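Local coordinates for prenyltransference for protein (Lavandula lanata, PDB 5HC8) that joins two dimethylallyl diphosphate units head-to-middle to form lavandulyl diphosphate, acting as a prenyltransferase dimer of the undecaprenyl diphosphate synthase family, at residues Q68-S73 / K110-E115; R145-E150 / Q176-N181; D9-N14 / S234-Y239; S187-I192 / R238-G243. All blocks are in the same frame, centred on the assembly; numbering follows the deposited sequence.

Contact 1: residues Q68-S73 / K110-E115; sequences QNFNRS and KSRLPE. With PIS (trihydrogen thiodiphosphate), chain C; ISY (3-methylbut-3-enylsulfanyl(phosphonooxy)phosphinic acid), chain F; 61G (2-methylbuta-1,3-diene), chain D.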
# COMPACT_ATOMS: atom_id res chain seq x y z
N GLN A 68 -13.11 -9.81 1.26
CA GLN A 68 -13.51 -9.75 2.66
C GLN A 68 -14.97 -9.41 2.90
O GLN A 68 -15.62 -9.96 3.82
CB GLN A 68 -12.60 -8.75 3.40
CG GLN A 68 -11.14 -9.20 3.61
CD GLN A 68 -10.27 -9.27 2.33
OE1 GLN A 68 -10.47 -8.51 1.37
NE2 GLN A 68 -9.36 -10.28 2.28
N ASN A 69 -15.52 -8.50 2.09
CA ASN A 69 -16.89 -8.14 2.16
C ASN A 69 -17.87 -9.31 2.01
O ASN A 69 -19.03 -9.17 2.41
CB ASN A 69 -17.27 -7.15 1.07
CG ASN A 69 -16.73 -5.72 1.27
OD1 ASN A 69 -16.66 -4.92 0.29
ND2 ASN A 69 -16.43 -5.35 2.50
N PHE A 70 -17.46 -10.40 1.38
CA PHE A 70 -18.34 -11.59 1.25
C PHE A 70 -18.67 -12.26 2.61
O PHE A 70 -19.55 -13.11 2.67
CB PHE A 70 -17.76 -12.62 0.27
CG PHE A 70 -17.93 -12.24 -1.15
CD1 PHE A 70 -19.12 -12.49 -1.81
CD2 PHE A 70 -16.95 -11.52 -1.83
CE1 PHE A 70 -19.31 -12.11 -3.11
CE2 PHE A 70 -17.12 -11.14 -3.16
CZ PHE A 70 -18.29 -11.45 -3.81
N ASN A 71 -17.95 -11.88 3.66
CA ASN A 71 -18.16 -12.36 5.03
C ASN A 71 -19.15 -11.54 5.79
O ASN A 71 -19.35 -11.76 7.00
CB ASN A 71 -16.84 -12.38 5.78
CG ASN A 71 -15.97 -13.55 5.39
OD1 ASN A 71 -16.45 -14.52 4.82
ND2 ASN A 71 -14.67 -13.45 5.68
N ARG A 72 -19.80 -10.61 5.11
CA ARG A 72 -20.91 -9.87 5.71
C ARG A 72 -22.15 -10.73 5.58
O ARG A 72 -22.08 -11.82 5.00
CB ARG A 72 -21.14 -8.52 5.02
CG ARG A 72 -19.92 -7.61 5.25
CD ARG A 72 -20.20 -6.21 4.73
NE ARG A 72 -19.03 -5.37 4.80
CZ ARG A 72 -19.05 -4.03 4.70
NH1 ARG A 72 -20.17 -3.34 4.50
NH2 ARG A 72 -17.89 -3.39 4.77
N SER A 73 -23.27 -10.25 6.10
CA SER A 73 -24.50 -11.03 6.05
C SER A 73 -24.93 -11.26 4.61
O SER A 73 -24.68 -10.44 3.70
CB SER A 73 -25.63 -10.36 6.85
OG SER A 73 -26.33 -9.43 6.06
N LYS A 110 -14.81 -11.98 -11.04
CA LYS A 110 -16.19 -11.76 -11.46
C LYS A 110 -16.99 -13.07 -11.39
O LYS A 110 -18.20 -13.04 -11.24
CB LYS A 110 -16.20 -11.18 -12.85
CG LYS A 110 -15.74 -9.75 -12.83
CD LYS A 110 -15.54 -9.30 -14.26
CE LYS A 110 -14.09 -9.27 -14.68
NZ LYS A 110 -13.95 -8.28 -15.79
N SER A 111 -16.29 -14.18 -11.39
CA SER A 111 -16.92 -15.49 -11.17
C SER A 111 -17.58 -15.63 -9.86
O SER A 111 -18.51 -16.38 -9.72
CB SER A 111 -15.84 -16.54 -11.30
OG SER A 111 -15.68 -16.73 -12.68
N ARG A 112 -17.10 -14.93 -8.84
CA ARG A 112 -17.81 -14.94 -7.57
C ARG A 112 -19.10 -14.15 -7.59
O ARG A 112 -19.80 -14.15 -6.61
CB ARG A 112 -16.94 -14.35 -6.47
CG ARG A 112 -15.63 -15.10 -6.28
CD ARG A 112 -14.94 -14.69 -4.97
NE ARG A 112 -15.80 -14.98 -3.80
CZ ARG A 112 -15.42 -14.83 -2.53
NH1 ARG A 112 -14.20 -14.39 -2.22
NH2 ARG A 112 -16.28 -15.12 -1.57
N LEU A 113 -19.41 -13.42 -8.64
CA LEU A 113 -20.61 -12.61 -8.56
C LEU A 113 -21.84 -13.38 -9.10
O LEU A 113 -21.67 -14.30 -9.87
CB LEU A 113 -20.45 -11.34 -9.38
CG LEU A 113 -19.17 -10.56 -9.02
CD1 LEU A 113 -18.98 -9.49 -10.09
CD2 LEU A 113 -19.31 -9.98 -7.60
N PRO A 114 -23.05 -12.96 -8.71
CA PRO A 114 -24.27 -13.49 -9.34
C PRO A 114 -24.27 -13.32 -10.86
O PRO A 114 -23.88 -12.25 -11.41
CB PRO A 114 -25.39 -12.63 -8.75
CG PRO A 114 -24.82 -11.90 -7.60
CD PRO A 114 -23.33 -12.02 -7.63
N GLU A 115 -24.79 -14.35 -11.53
CA GLU A 115 -24.79 -14.35 -12.98
C GLU A 115 -25.40 -13.08 -13.52
O GLU A 115 -24.95 -12.58 -14.53
CB GLU A 115 -25.55 -15.55 -13.56
CG GLU A 115 -24.90 -16.90 -13.28
CD GLU A 115 -23.77 -17.23 -14.24
OE1 GLU A 115 -23.52 -16.46 -15.19
OE2 GLU A 115 -23.14 -18.29 -14.04
P1 PIS C . -19.27 1.26 7.49
O1 PIS C . -20.05 0.60 6.25
P2 PIS C . -19.54 0.25 4.78
S1 PIS C . -18.11 -0.51 5.09
O2 PIS C . -17.80 1.59 7.18
O3 PIS C . -20.04 2.50 7.93
O4 PIS C . -19.35 1.58 4.14
O5 PIS C . -19.24 0.11 8.55
O6 PIS C . -20.65 -0.72 4.16
P1 ISY F . -12.48 -2.16 6.67
O2 ISY F . -13.18 -2.64 5.25
P3 ISY F . -14.42 -2.02 4.50
O4 ISY F . -12.73 -0.62 6.94
O5 ISY F . -10.97 -2.51 6.77
O6 ISY F . -13.20 -2.97 7.74
O7 ISY F . -15.42 -1.49 5.46
O8 ISY F . -14.92 -3.07 3.41
S9 ISY F . -13.62 -0.29 3.53
C10 ISY F . -12.92 -1.03 2.07
C11 ISY F . -13.86 -0.51 1.01
C12 ISY F . -14.45 -1.42 -0.04
C13 ISY F . -15.33 -0.85 -1.05
C14 ISY F . -14.32 -2.90 0.05
CAC 61G D . -18.49 -2.55 0.48
CAE 61G D . -19.50 -1.42 0.17
CAB 61G D . -20.13 -1.13 -1.17
CAD 61G D . -19.71 -0.45 1.19
CAA 61G D . -19.05 -0.77 2.40
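R72 NH1 donates to O6 of the bound thiodiphosphate at 2.7 Å, in a fairly straight bond of 161°. The same nitrogen has a salt bridge to E76. The R72 chain is extended from CG to NE. This carries the guanidinium to the ligands. Its edge faces a phosphate of the thiodiphosphate and one of the thio-substrate analogue, with the diene over a face. R72 NE binds G243 O of the second subunit. N69 works beside it: its ND2 donates to O8 of the thio-substrate analogue at 2.9 Å, while its OD1 takes the backbone N of S66, which fixes the turn of the amide.

F70 points the other way, toward 110-115. R112 lies flat on one face of its ring as a cation-pi stack, with centres 4.0 Å apart and planes at 19°. The R112 chain bends at chi3 (60°), and its NH2 comes over the rim, 3.3 Å from F70 CG. At the ring edge, L113 CD2 sits 4.2 Å from F70 CZ. M81 and A141 also touch F70. With an alanine here, the R112 guanidinium is likely to be left free to turn and a gap to open beside L113.

Segment 68-73 thus faces two ways. It packs against the loop after strand 103-107, and it lines the diphosphate-binding active site of this undecaprenyl diphosphate synthase-like fold.

Contact 2: residues R145-E150 / Q176-N181; sequences REDIVE and QHLMTN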
# COMPACT_ATOMS: atom_id res chain seq x y z
N ARG A 145 -4.11 -8.37 -2.61
CA ARG A 145 -3.38 -9.62 -2.40
C ARG A 145 -3.81 -10.64 -3.47
O ARG A 145 -2.95 -11.25 -4.06
CB ARG A 145 -3.70 -10.24 -1.03
CG ARG A 145 -3.08 -9.55 0.15
CD ARG A 145 -1.66 -9.89 0.30
NE ARG A 145 -0.98 -9.38 1.50
CZ ARG A 145 -0.90 -9.94 2.72
NH1 ARG A 145 -1.63 -11.01 3.04
NH2 ARG A 145 -0.16 -9.35 3.66
N GLU A 146 -5.09 -10.75 -3.69
CA GLU A 146 -5.62 -11.73 -4.64
C GLU A 146 -5.13 -11.46 -6.07
O GLU A 146 -4.76 -12.38 -6.81
CB GLU A 146 -7.11 -11.72 -4.67
CG GLU A 146 -7.80 -12.34 -3.52
CD GLU A 146 -7.75 -11.52 -2.22
OE1 GLU A 146 -7.26 -10.36 -2.17
OE2 GLU A 146 -8.28 -12.05 -1.22
N ASP A 147 -5.11 -10.18 -6.44
CA ASP A 147 -4.47 -9.73 -7.70
C ASP A 147 -3.03 -10.18 -7.86
O ASP A 147 -2.64 -10.73 -8.90
CB ASP A 147 -4.59 -8.19 -7.78
CG ASP A 147 -4.47 -7.63 -9.16
OD1 ASP A 147 -4.48 -8.38 -10.22
OD2 ASP A 147 -4.41 -6.36 -9.19
N ILE A 148 -2.17 -9.91 -6.88
CA ILE A 148 -0.85 -10.30 -6.91
C ILE A 148 -0.71 -11.84 -7.03
O ILE A 148 0.13 -12.36 -7.80
CB ILE A 148 -0.09 -9.78 -5.74
CG1 ILE A 148 -0.02 -8.22 -5.83
CG2 ILE A 148 1.31 -10.39 -5.63
CD1 ILE A 148 0.45 -7.61 -4.51
N VAL A 149 -1.47 -12.58 -6.28
CA VAL A 149 -1.32 -14.07 -6.29
C VAL A 149 -1.73 -14.60 -7.67
O VAL A 149 -1.04 -15.43 -8.23
CB VAL A 149 -2.18 -14.72 -5.19
CG1 VAL A 149 -2.22 -16.25 -5.34
CG2 VAL A 149 -1.66 -14.38 -3.79
N GLU A 150 -2.79 -14.06 -8.22
CA GLU A 150 -3.32 -14.50 -9.51
C GLU A 150 -2.36 -14.13 -10.66
O GLU A 150 -2.12 -14.95 -11.60
CB GLU A 150 -4.72 -13.96 -9.74
CG GLU A 150 -5.28 -14.18 -11.13
CD GLU A 150 -5.42 -15.67 -11.50
OE1 GLU A 150 -5.48 -16.49 -10.56
OE2 GLU A 150 -5.43 -16.02 -12.72
N GLN A 176 1.96 -6.70 -16.33
CA GLN A 176 1.06 -7.08 -17.45
C GLN A 176 0.15 -8.27 -17.11
O GLN A 176 -0.77 -8.61 -17.84
CB GLN A 176 1.86 -7.54 -18.70
CG GLN A 176 2.92 -6.61 -19.24
CD GLN A 176 3.96 -7.38 -20.11
OE1 GLN A 176 3.67 -8.47 -20.64
NE2 GLN A 176 5.16 -6.83 -20.24
N HIS A 177 0.37 -8.89 -15.95
CA HIS A 177 -0.50 -10.01 -15.51
C HIS A 177 -1.47 -9.69 -14.39
O HIS A 177 -2.26 -10.56 -13.98
CB HIS A 177 0.45 -11.15 -15.15
CG HIS A 177 1.14 -11.71 -16.35
ND1 HIS A 177 2.40 -11.30 -16.75
CD2 HIS A 177 0.70 -12.58 -17.31
CE1 HIS A 177 2.73 -11.94 -17.86
NE2 HIS A 177 1.72 -12.72 -18.21
N LEU A 178 -1.46 -8.44 -13.92
CA LEU A 178 -2.46 -8.01 -12.93
C LEU A 178 -3.72 -7.70 -13.62
O LEU A 178 -3.75 -7.53 -14.87
CB LEU A 178 -1.95 -6.77 -12.17
CG LEU A 178 -0.70 -7.10 -11.36
CD1 LEU A 178 0.07 -5.83 -11.03
CD2 LEU A 178 -1.09 -7.79 -10.03
N MET A 179 -4.77 -7.56 -12.82
CA MET A 179 -6.08 -7.17 -13.28
C MET A 179 -6.13 -5.76 -13.84
O MET A 179 -7.03 -5.48 -14.62
CB MET A 179 -7.15 -7.38 -12.20
CG MET A 179 -7.45 -8.85 -11.96
SD MET A 179 -8.72 -9.11 -10.70
CE MET A 179 -7.70 -9.54 -9.33
N THR A 180 -5.14 -4.91 -13.52
CA THR A 180 -5.11 -3.56 -14.05
C THR A 180 -4.43 -3.54 -15.43
O THR A 180 -4.22 -2.45 -15.98
CB THR A 180 -4.35 -2.65 -13.06
OG1 THR A 180 -3.20 -3.35 -12.50
CG2 THR A 180 -5.33 -2.28 -11.99
N ASN A 181 -4.11 -4.73 -16.00
CA ASN A 181 -3.50 -4.79 -17.36
C ASN A 181 -4.41 -4.19 -18.47
O ASN A 181 -3.97 -3.92 -19.59
CB ASN A 181 -2.95 -6.19 -17.72
CG ASN A 181 -4.03 -7.21 -17.86
OD1 ASN A 181 -5.20 -6.91 -17.94
ND2 ASN A 181 -3.62 -8.48 -17.79
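The backbones of helix 144-160 and the loop 176-181 come closest at D147 and L178, with CA atoms 5.9 Å apart. The loop follows helix 171-176 in this undecaprenyl diphosphate synthase-like fold. It makes a type I beta turn over L178-N181, closed by N181 N to L178 O. One carboxylate on the helix holds the start of that turn.

D147 has CG anti to its own N (chi1 -158°), which directs the carboxylate at the loop. OD1 accepts M179 N through its syn lone pair at 2.7 Å, and the bond is nearly straight. OD2 takes Y142 OH and the side-chain amide of Q207. Three donors therefore grip this buried carboxylate, and they would probably favour its charged form.

Apolar atoms close round it. L178 crosses D147 at about a right angle and sets CD2 3.4 Å from D147 OD1. The same methyl reaches I148 CG1 at 4.4 Å. M179 bends at chi3, which curls its CE back to 3.7 Å from D147 CB. The helix also faces the dimer interface: W206 of the second subunit packs on I148 and V149 and forms a cation-pi pair with R145.

The loop has its own brace. N181 ND2 donates to Q176 O at 2.9 Å. The oxygen lies nearly in the amide plane of N181, but the nitrogen stands 41° out of the carbonyl plane of Q176.

Contact 3: residues D9-N14 / S234-Y239; sequences DEVTPN and SYRCRY
With chi1 at -177° the Y235 ring trails away from its own N, leaves helix 225-237 and lies beside P13. R236, one residue on, has CG beside its own N (chi1 -63°), and this lays its chain against V11.

The P13 ring slides past Y235 over one face. P13 CG stands 4.0 Å above the aromatic plane, toward the rim, and P13 CD is 3.7 Å from Y235 CE2. V11 O lies at the ring edge, near its plane. V11 O is also 3.4 Å from R236 CG. V11 and R236 cross at about a right angle, with V11 CG2 3.9 Å from R236 CD. A water joins Y235 OH to E10 O, donating to that carbonyl at 3.1 Å. E10 is poorly ordered, so this bridge is less certain. A phenylalanine in place of Y235 would keep the face for P13 but is likely to leave the water that binds E10 O without its hydroxyl partner.

The contact ties the entry to strand 15-19 to the last helix mainly through carbon surfaces. V11 O is buried with no hydrogen-bond partner, which probably costs some stability.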
# COMPACT_ATOMS: atom_id res chain seq x y z
N ASP A 9 -3.92 18.77 -17.92
CA ASP A 9 -2.93 19.81 -17.49
C ASP A 9 -1.96 19.32 -16.39
O ASP A 9 -2.09 19.73 -15.23
CB ASP A 9 -3.65 21.10 -17.04
CG ASP A 9 -2.79 21.97 -16.11
OD1 ASP A 9 -1.61 22.25 -16.42
OD2 ASP A 9 -3.30 22.38 -15.05
N GLU A 10 -1.03 18.44 -16.75
CA GLU A 10 0.12 18.08 -15.89
C GLU A 10 -0.24 17.79 -14.41
O GLU A 10 -0.17 16.65 -13.95
CB GLU A 10 1.18 19.19 -15.98
CG GLU A 10 2.56 18.84 -15.42
CD GLU A 10 3.45 18.10 -16.41
OE1 GLU A 10 2.93 17.26 -17.18
OE2 GLU A 10 4.67 18.36 -16.43
N VAL A 11 -0.63 18.83 -13.67
CA VAL A 11 -1.12 18.71 -12.30
C VAL A 11 -2.52 18.07 -12.20
O VAL A 11 -3.21 18.23 -11.21
CB VAL A 11 -1.17 20.10 -11.62
CG1 VAL A 11 0.22 20.74 -11.56
CG2 VAL A 11 -2.15 21.02 -12.37
N THR A 12 -2.95 17.41 -13.26
CA THR A 12 -4.19 16.65 -13.25
C THR A 12 -3.82 15.17 -13.25
O THR A 12 -3.16 14.73 -14.16
CB THR A 12 -5.01 16.90 -14.51
OG1 THR A 12 -5.48 18.24 -14.53
CG2 THR A 12 -6.22 15.99 -14.55
N PRO A 13 -4.26 14.41 -12.24
CA PRO A 13 -3.90 12.98 -12.19
C PRO A 13 -4.43 12.21 -13.42
O PRO A 13 -5.57 12.37 -13.82
CB PRO A 13 -4.58 12.50 -10.90
CG PRO A 13 -5.50 13.59 -10.46
CD PRO A 13 -5.05 14.87 -11.11
N ASN A 14 -3.66 11.28 -13.93
CA ASN A 14 -4.17 10.39 -14.93
C ASN A 14 -5.21 9.42 -14.32
O ASN A 14 -6.28 9.18 -14.91
CB ASN A 14 -3.06 9.56 -15.58
CG ASN A 14 -2.15 10.40 -16.44
OD1 ASN A 14 -2.59 11.34 -17.06
ND2 ASN A 14 -0.88 10.11 -16.40
N SER A 234 -5.87 19.12 -2.97
CA SER A 234 -4.80 18.61 -2.12
C SER A 234 -3.69 18.02 -2.99
O SER A 234 -2.47 18.29 -2.73
CB SER A 234 -5.38 17.62 -1.07
OG SER A 234 -4.41 16.94 -0.28
N TYR A 235 -4.10 17.22 -4.00
CA TYR A 235 -3.19 16.64 -4.96
C TYR A 235 -2.28 17.68 -5.60
O TYR A 235 -1.07 17.50 -5.63
CB TYR A 235 -3.92 15.89 -6.06
CG TYR A 235 -3.01 15.21 -7.03
CD1 TYR A 235 -2.34 14.01 -6.68
CD2 TYR A 235 -2.75 15.77 -8.29
CE1 TYR A 235 -1.51 13.42 -7.54
CE2 TYR A 235 -1.90 15.13 -9.17
CZ TYR A 235 -1.29 13.98 -8.78
OH TYR A 235 -0.46 13.36 -9.64
N ARG A 236 -2.86 18.74 -6.14
CA ARG A 236 -2.04 19.76 -6.79
C ARG A 236 -1.05 20.45 -5.82
O ARG A 236 0.02 20.84 -6.24
CB ARG A 236 -2.93 20.81 -7.47
CG ARG A 236 -3.82 20.31 -8.61
CD ARG A 236 -4.55 21.49 -9.28
NE ARG A 236 -5.98 21.24 -9.55
CZ ARG A 236 -7.03 21.81 -8.91
NH1 ARG A 236 -6.89 22.70 -7.92
NH2 ARG A 236 -8.27 21.47 -9.28
N CYS A 237 -1.40 20.61 -4.56
CA CYS A 237 -0.43 21.05 -3.57
C CYS A 237 0.62 20.00 -3.13
O CYS A 237 1.56 20.35 -2.46
CB CYS A 237 -1.16 21.56 -2.34
SG CYS A 237 -2.20 22.95 -2.76
N ARG A 238 0.53 18.74 -3.51
CA ARG A 238 1.59 17.78 -3.11
C ARG A 238 2.89 17.94 -3.96
O ARG A 238 2.84 18.13 -5.17
CB ARG A 238 1.15 16.33 -3.29
CG ARG A 238 -0.24 15.91 -2.77
CD ARG A 238 -0.21 15.84 -1.29
NE ARG A 238 -1.52 15.54 -0.76
CZ ARG A 238 -1.96 14.34 -0.37
NH1 ARG A 238 -1.25 13.22 -0.47
NH2 ARG A 238 -3.16 14.27 0.14
N TYR A 239 4.04 17.81 -3.29
CA TYR A 239 5.34 17.66 -3.94
C TYR A 239 5.64 16.17 -4.02
O TYR A 239 5.72 15.53 -2.96
CB TYR A 239 6.51 18.39 -3.21
CG TYR A 239 7.82 18.04 -3.88
CD1 TYR A 239 8.18 18.63 -5.10
CD2 TYR A 239 8.66 17.03 -3.35
CE1 TYR A 239 9.36 18.26 -5.75
CE2 TYR A 239 9.83 16.66 -3.99
CZ TYR A 239 10.18 17.28 -5.19
OH TYR A 239 11.35 16.89 -5.81
O HOH W 1 -0.40 14.24 -12.01

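Contact 4: residues S187-I192 / R238-G243; sequences SPDLLI and RYRGFG. With ISY (3-methylbut-3-enylsulfanyl(phosphonooxy)phosphinic acid), chain B.
R240 directs its CB toward D189, and its chain carries the contact from there. The chain runs straight through CG and CD. A bend at chi3 (69°) then turns NE and the guanidinium toward the loop before strand 190-193. The R240 guanidinium has D189 O over one face, 3.7 Å above its plane near the rim, and F242 CZ over the centre of the other, 4.0 Å above it.

R240 NH1 makes the salt bridge, donating to D189 OD1 at 3.2 Å and 164°. It meets the oxygen on its anti side, 19° out of the carboxylate plane. The two flat groups stand almost perpendicular, and one nitrogen, R240 NH1, makes the bond, with OD1 near the guanidinium plane. The other carboxylate oxygen, D189 OD2, takes H15 N, which holds the acid at the start of strand 15-19. R240 NH2 donates to F210 O and, at 3.1 Å, to a water. That water donates in turn to P188 O at 2.9 Å.

Past this anchor the tail reaches a ligand. G243 N donates to O6 of the thio-substrate analogue at 3.0 Å. At G241 a CB would run into the same oxygen. S201, R199 and R193 of the second subunit also bind this ligand. The C-terminal tail, held to D189 by R240, thus contributes to an active site shared across the prenyltransferase dimer.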
# COMPACT_ATOMS: atom_id res chain seq x y z
N SER A 187 -1.35 2.33 -12.04
CA SER A 187 -1.04 2.91 -10.75
C SER A 187 -1.80 4.24 -10.54
O SER A 187 -1.54 5.23 -11.23
CB SER A 187 0.47 3.05 -10.70
OG SER A 187 0.73 3.94 -9.62
N PRO A 188 -2.68 4.31 -9.54
CA PRO A 188 -3.30 5.60 -9.28
C PRO A 188 -2.29 6.64 -8.94
O PRO A 188 -1.32 6.36 -8.25
CB PRO A 188 -4.27 5.36 -8.10
CG PRO A 188 -4.17 3.93 -7.79
CD PRO A 188 -3.11 3.27 -8.58
N ASP A 189 -2.54 7.87 -9.42
CA ASP A 189 -1.81 9.04 -8.97
C ASP A 189 -2.33 9.50 -7.61
O ASP A 189 -1.58 10.06 -6.77
CB ASP A 189 -1.99 10.14 -10.03
CG ASP A 189 -1.39 9.73 -11.34
OD1 ASP A 189 -0.16 9.60 -11.37
OD2 ASP A 189 -2.14 9.42 -12.26
N LEU A 190 -3.63 9.30 -7.40
CA LEU A 190 -4.32 9.81 -6.22
C LEU A 190 -5.32 8.74 -5.75
O LEU A 190 -6.07 8.24 -6.56
CB LEU A 190 -5.09 11.09 -6.55
CG LEU A 190 -6.01 11.68 -5.51
CD1 LEU A 190 -5.23 12.10 -4.30
CD2 LEU A 190 -6.91 12.86 -6.02
N LEU A 191 -5.32 8.43 -4.46
CA LEU A 191 -6.21 7.44 -3.88
C LEU A 191 -6.96 8.22 -2.83
O LEU A 191 -6.36 8.80 -1.94
CB LEU A 191 -5.44 6.31 -3.22
CG LEU A 191 -6.32 5.33 -2.41
CD1 LEU A 191 -7.17 4.54 -3.35
CD2 LEU A 191 -5.36 4.35 -1.71
N ILE A 192 -8.27 8.18 -2.96
CA ILE A 192 -9.16 8.81 -2.04
C ILE A 192 -9.86 7.76 -1.16
O ILE A 192 -10.47 6.86 -1.67
CB ILE A 192 -10.23 9.59 -2.80
CG1 ILE A 192 -9.59 10.73 -3.62
CG2 ILE A 192 -11.22 10.20 -1.84
CD1 ILE A 192 -10.58 11.40 -4.61
N ARG A 238 0.53 18.74 -3.51
CA ARG A 238 1.59 17.78 -3.11
C ARG A 238 2.89 17.94 -3.96
O ARG A 238 2.84 18.13 -5.17
CB ARG A 238 1.15 16.33 -3.29
CG ARG A 238 -0.24 15.91 -2.77
CD ARG A 238 -0.21 15.84 -1.29
NE ARG A 238 -1.52 15.54 -0.76
CZ ARG A 238 -1.96 14.34 -0.37
NH1 ARG A 238 -1.25 13.22 -0.47
NH2 ARG A 238 -3.16 14.27 0.14
N TYR A 239 4.04 17.81 -3.29
CA TYR A 239 5.34 17.66 -3.94
C TYR A 239 5.64 16.17 -4.02
O TYR A 239 5.72 15.53 -2.96
CB TYR A 239 6.51 18.39 -3.21
CG TYR A 239 7.82 18.04 -3.88
CD1 TYR A 239 8.18 18.63 -5.10
CD2 TYR A 239 8.66 17.03 -3.35
CE1 TYR A 239 9.36 18.26 -5.75
CE2 TYR A 239 9.83 16.66 -3.99
CZ TYR A 239 10.18 17.28 -5.19
OH TYR A 239 11.35 16.89 -5.81
N ARG A 240 5.80 15.64 -5.24
CA ARG A 240 6.11 14.20 -5.48
C ARG A 240 7.59 14.07 -5.88
O ARG A 240 8.03 14.61 -6.92
CB ARG A 240 5.19 13.62 -6.59
CG ARG A 240 3.69 14.05 -6.58
CD ARG A 240 2.88 13.36 -7.69
NE ARG A 240 2.71 11.91 -7.42
CZ ARG A 240 2.12 11.01 -8.22
NH1 ARG A 240 1.63 11.35 -9.44
NH2 ARG A 240 2.02 9.75 -7.83
N GLY A 241 8.39 13.42 -5.05
CA GLY A 241 9.83 13.29 -5.33
C GLY A 241 10.22 11.91 -5.88
O GLY A 241 11.37 11.76 -6.36
N PHE A 242 9.31 10.92 -5.80
CA PHE A 242 9.60 9.52 -6.24
C PHE A 242 10.97 8.89 -5.74
O PHE A 242 11.58 8.10 -6.50
CB PHE A 242 9.55 9.39 -7.80
CG PHE A 242 8.27 9.93 -8.45
CD1 PHE A 242 7.11 9.16 -8.51
CD2 PHE A 242 8.25 11.22 -9.06
CE1 PHE A 242 5.95 9.66 -9.12
CE2 PHE A 242 7.10 11.72 -9.69
CZ PHE A 242 5.94 10.94 -9.71
N GLY A 243 11.43 9.22 -4.50
CA GLY A 243 12.72 8.66 -3.86
C GLY A 243 14.07 9.41 -4.11
O GLY A 243 15.11 9.33 -3.37
P1 ISY B . 9.71 10.39 -1.62
O2 ISY B . 10.92 9.37 -1.12
P3 ISY B . 11.90 9.52 0.10
O4 ISY B . 9.16 11.25 -0.42
O5 ISY B . 8.57 9.66 -2.38
O6 ISY B . 10.40 11.32 -2.62
O7 ISY B . 12.24 10.95 0.34
O8 ISY B . 13.10 8.49 -0.09
S9 ISY B . 10.71 8.95 1.78
C10 ISY B . 10.86 7.18 1.70
C11 ISY B . 11.71 6.90 2.91
C12 ISY B . 12.91 6.00 2.84
C13 ISY B . 13.68 5.76 4.06
C14 ISY B . 13.44 5.51 1.55
O HOH W 2 1.53 6.77 -8.58

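Contact 3 opens first, at 9-14, and closes only on 234-239, tying the N-terminal loop to helix 225-237. Contacts 1 and 2 are nested within its loop, one after the other. Contact 1 joins the loops after strands 59-65 and 103-107. Contact 2 joins helix 144-160 to the loop after helix 171-176. The two touch where Q68 packs on E146. Contact 4 opens inside the loop of contact 3, at 187-192, and closes on 238-243, overlapping its end at R238 and Y239. It ties the start of strand 190-193 to the C-terminal tail. P13 and Y235 of contact 3 both pack on D189 of contact 4. All four contacts touch the second subunit.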